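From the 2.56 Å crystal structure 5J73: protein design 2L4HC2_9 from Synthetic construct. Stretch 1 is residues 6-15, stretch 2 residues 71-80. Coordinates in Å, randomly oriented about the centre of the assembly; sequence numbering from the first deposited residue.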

# COMPACT_ATOMS: atom_id res chain seq x y z
N THR A 6 18.55 18.09 -7.46
CA THR A 6 17.29 17.65 -8.11
C THR A 6 16.74 18.79 -8.95
O THR A 6 16.60 19.91 -8.46
CB THR A 6 16.23 17.23 -7.08
OG1 THR A 6 16.81 16.38 -6.08
CG2 THR A 6 15.08 16.50 -7.77
N SER A 7 16.42 18.52 -10.21
CA SER A 7 15.82 19.52 -11.09
C SER A 7 14.30 19.40 -11.15
O SER A 7 13.72 18.43 -10.66
CB SER A 7 16.41 19.42 -12.49
OG SER A 7 17.63 20.14 -12.58
N ASP A 8 13.68 20.40 -11.76
CA ASP A 8 12.22 20.52 -11.77
C ASP A 8 11.54 19.38 -12.51
O ASP A 8 10.43 18.98 -12.16
CB ASP A 8 11.82 21.86 -12.39
CG ASP A 8 12.30 23.05 -11.58
OD1 ASP A 8 12.29 22.95 -10.33
OD2 ASP A 8 12.68 24.07 -12.18
N TYR A 9 12.20 18.85 -13.54
CA TYR A 9 11.62 17.76 -14.31
C TYR A 9 11.45 16.54 -13.43
O TYR A 9 10.40 15.91 -13.43
CB TYR A 9 12.49 17.42 -15.53
CG TYR A 9 12.00 16.23 -16.32
CD1 TYR A 9 10.80 16.28 -17.02
CD2 TYR A 9 12.73 15.05 -16.36
CE1 TYR A 9 10.35 15.20 -17.75
CE2 TYR A 9 12.28 13.96 -17.09
CZ TYR A 9 11.09 14.04 -17.78
OH TYR A 9 10.63 12.97 -18.50
N ILE A 10 12.48 16.22 -12.66
CA ILE A 10 12.41 15.08 -11.75
C ILE A 10 11.38 15.34 -10.67
O ILE A 10 10.55 14.49 -10.38
CB ILE A 10 13.78 14.78 -11.10
CG1 ILE A 10 14.77 14.33 -12.17
CG2 ILE A 10 13.64 13.72 -10.00
CD1 ILE A 10 16.21 14.22 -11.69
N ILE A 11 11.43 16.53 -10.08
CA ILE A 11 10.51 16.90 -9.02
C ILE A 11 9.07 16.79 -9.52
O ILE A 11 8.20 16.32 -8.79
CB ILE A 11 10.79 18.32 -8.51
CG1 ILE A 11 12.08 18.31 -7.71
CG2 ILE A 11 9.63 18.86 -7.67
CD1 ILE A 11 12.64 19.67 -7.47
N GLU A 12 8.83 17.19 -10.76
CA GLU A 12 7.49 17.13 -11.34
C GLU A 12 7.04 15.69 -11.55
O GLU A 12 5.88 15.36 -11.31
CB GLU A 12 7.44 17.90 -12.65
CG GLU A 12 7.44 19.41 -12.47
CD GLU A 12 7.67 20.17 -13.77
OE1 GLU A 12 8.13 19.55 -14.76
OE2 GLU A 12 7.38 21.38 -13.81
N GLN A 13 7.95 14.82 -11.99
CA GLN A 13 7.63 13.41 -12.14
C GLN A 13 7.24 12.80 -10.81
O GLN A 13 6.28 12.04 -10.72
CB GLN A 13 8.81 12.64 -12.74
CG GLN A 13 9.07 12.91 -14.20
CD GLN A 13 7.87 12.58 -15.06
OE1 GLN A 13 7.34 11.47 -15.00
NE2 GLN A 13 7.42 13.54 -15.86
N ILE A 14 7.99 13.16 -9.77
CA ILE A 14 7.71 12.66 -8.43
C ILE A 14 6.35 13.15 -7.97
O ILE A 14 5.53 12.37 -7.50
CB ILE A 14 8.83 13.07 -7.45
CG1 ILE A 14 10.12 12.33 -7.78
CG2 ILE A 14 8.42 12.80 -6.00
CD1 ILE A 14 11.37 12.94 -7.18
N GLN A 15 6.08 14.45 -8.13
CA GLN A 15 4.80 15.01 -7.74
C GLN A 15 3.63 14.42 -8.52
O GLN A 15 2.55 14.21 -7.98
CB GLN A 15 4.80 16.53 -7.90
CG GLN A 15 5.72 17.26 -6.94
CD GLN A 15 5.68 18.76 -7.12
OE1 GLN A 15 5.62 19.26 -8.24
NE2 GLN A 15 5.72 19.49 -6.01
N GLU A 71 11.75 4.46 -4.70
CA GLU A 71 12.70 4.91 -5.72
C GLU A 71 12.83 6.43 -5.69
O GLU A 71 13.93 6.96 -5.82
CB GLU A 71 12.25 4.47 -7.12
CG GLU A 71 12.24 2.98 -7.39
CD GLU A 71 13.57 2.32 -7.09
OE1 GLU A 71 14.60 2.79 -7.62
OE2 GLU A 71 13.59 1.33 -6.33
N ALA A 72 11.71 7.12 -5.48
CA ALA A 72 11.72 8.58 -5.45
C ALA A 72 12.52 9.14 -4.29
O ALA A 72 13.27 10.10 -4.45
CB ALA A 72 10.29 9.11 -5.40
N ILE A 73 12.36 8.55 -3.11
CA ILE A 73 13.08 9.00 -1.93
C ILE A 73 14.57 8.72 -2.14
O ILE A 73 15.41 9.53 -1.75
CB ILE A 73 12.56 8.34 -0.64
CG1 ILE A 73 11.20 8.93 -0.27
CG2 ILE A 73 13.53 8.55 0.52
CD1 ILE A 73 10.34 8.01 0.55
N LYS A 74 14.90 7.58 -2.74
CA LYS A 74 16.29 7.27 -3.04
C LYS A 74 16.92 8.36 -3.91
O LYS A 74 18.03 8.81 -3.65
CB LYS A 74 16.44 5.92 -3.76
CG LYS A 74 16.35 4.69 -2.86
CD LYS A 74 16.78 3.42 -3.60
CE LYS A 74 15.85 3.04 -4.76
NZ LYS A 74 16.33 1.82 -5.47
N GLU A 75 16.20 8.78 -4.95
CA GLU A 75 16.71 9.77 -5.89
C GLU A 75 16.85 11.16 -5.26
O GLU A 75 17.79 11.89 -5.55
CB GLU A 75 15.81 9.83 -7.12
CG GLU A 75 16.24 10.84 -8.18
CD GLU A 75 17.48 10.40 -8.93
OE1 GLU A 75 17.74 9.18 -9.00
OE2 GLU A 75 18.20 11.28 -9.45
N LEU A 76 15.90 11.51 -4.39
CA LEU A 76 15.90 12.83 -3.76
C LEU A 76 17.03 12.98 -2.74
O LEU A 76 17.66 14.03 -2.66
CB LEU A 76 14.55 13.07 -3.08
CG LEU A 76 13.37 13.36 -4.02
CD1 LEU A 76 12.05 13.11 -3.30
CD2 LEU A 76 13.43 14.78 -4.55
N ILE A 77 17.27 11.93 -1.96
CA ILE A 77 18.30 11.95 -0.92
C ILE A 77 19.69 12.03 -1.55
O ILE A 77 20.63 12.55 -0.94
CB ILE A 77 18.19 10.70 -0.01
CG1 ILE A 77 16.95 10.82 0.88
CG2 ILE A 77 19.45 10.52 0.84
CD1 ILE A 77 16.65 9.59 1.71
N LYS A 78 19.81 11.55 -2.78
CA LYS A 78 21.09 11.54 -3.49
C LYS A 78 21.53 12.91 -3.97
O LYS A 78 22.72 13.21 -4.00
CB LYS A 78 20.98 10.63 -4.72
CG LYS A 78 21.17 9.15 -4.48
CD LYS A 78 21.12 8.38 -5.81
CE LYS A 78 22.31 8.67 -6.72
NZ LYS A 78 23.56 8.05 -6.23
N ASN A 79 20.57 13.75 -4.34
CA ASN A 79 20.88 15.07 -4.87
C ASN A 79 20.94 16.21 -3.85
O ASN A 79 20.19 17.17 -3.95
CB ASN A 79 19.86 15.40 -5.96
CG ASN A 79 19.85 14.37 -7.07
OD1 ASN A 79 20.88 13.78 -7.40
ND2 ASN A 79 18.68 14.12 -7.65
N GLN A 80 21.85 16.05 -2.88
CA GLN A 80 22.22 17.05 -1.86
C GLN A 80 22.82 16.33 -0.66
O GLN A 80 23.12 15.13 -0.73
CB GLN A 80 21.05 17.93 -1.39
CG GLN A 80 21.21 19.42 -1.76
CD GLN A 80 21.35 19.66 -3.26
OE1 GLN A 80 22.46 19.72 -3.79
NE2 GLN A 80 20.22 19.80 -3.94

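The helices of residues 8-15 and 71-78 run nearly antiparallel: their N-to-C directions differ by 154°, and their axes come no closer than 10.9 Å. Contact between the helices is made by side chains, and the two stretches together bury a modest 345 Å², summed over both sides.

Along stretch 2, Glu71 lies out of reach; its carboxylate instead receives the Lys74 ammonium, with NZ of Lys74 2.9 Å from OE2 of Glu71, a salt bridge between residues three apart in sequence, on an exposed face. Ala72 points its CB toward stretch 1, and the CA atoms of Ala72 and Ile14 are just 6.5 Å apart. A methyl group suits so short a separation: CB of Ala72 meets CG1 of Ile14 at 4.0 Å. Ile73 is directed away and contributes nothing here.

Glu75, one turn after Ala72, also points toward stretch 1. Its t chi1 and p chi2 bring OE2 to 4.2 Å from CD1 of Ile10, a contact without polar pairing. The same OE2 accepts a weak hydrogen bond from ND2 of Asn79 at 3.4 Å.

Leu76 leaves its backbone sideways, but the end of its side chain comes nearer. With chi1 m and chi2 t, its CG packs 3.8 Å from CD1 of Ile14, while its CD2 lies 4.0 Å from CG2 of Thr6. Ile14 thus touches both Ala72 and Leu76, and the buried apolar branches of Ile14 and Leu76 need no polar partners.

Ile77 faces away, and the end of Lys78 leads away. Beyond them Asn79 points toward Thr6, their CA atoms 5.5 Å apart. ND2 of Asn79 donates to OG1 of Thr6 at 3.3 Å and 151°, a weak bond and the sole hydrogen bond between the stretches. Thr6 suits this edge by offering a hydroxyl to Asn79 and a methyl to Leu76. Poorly ordered Gln80 adds little.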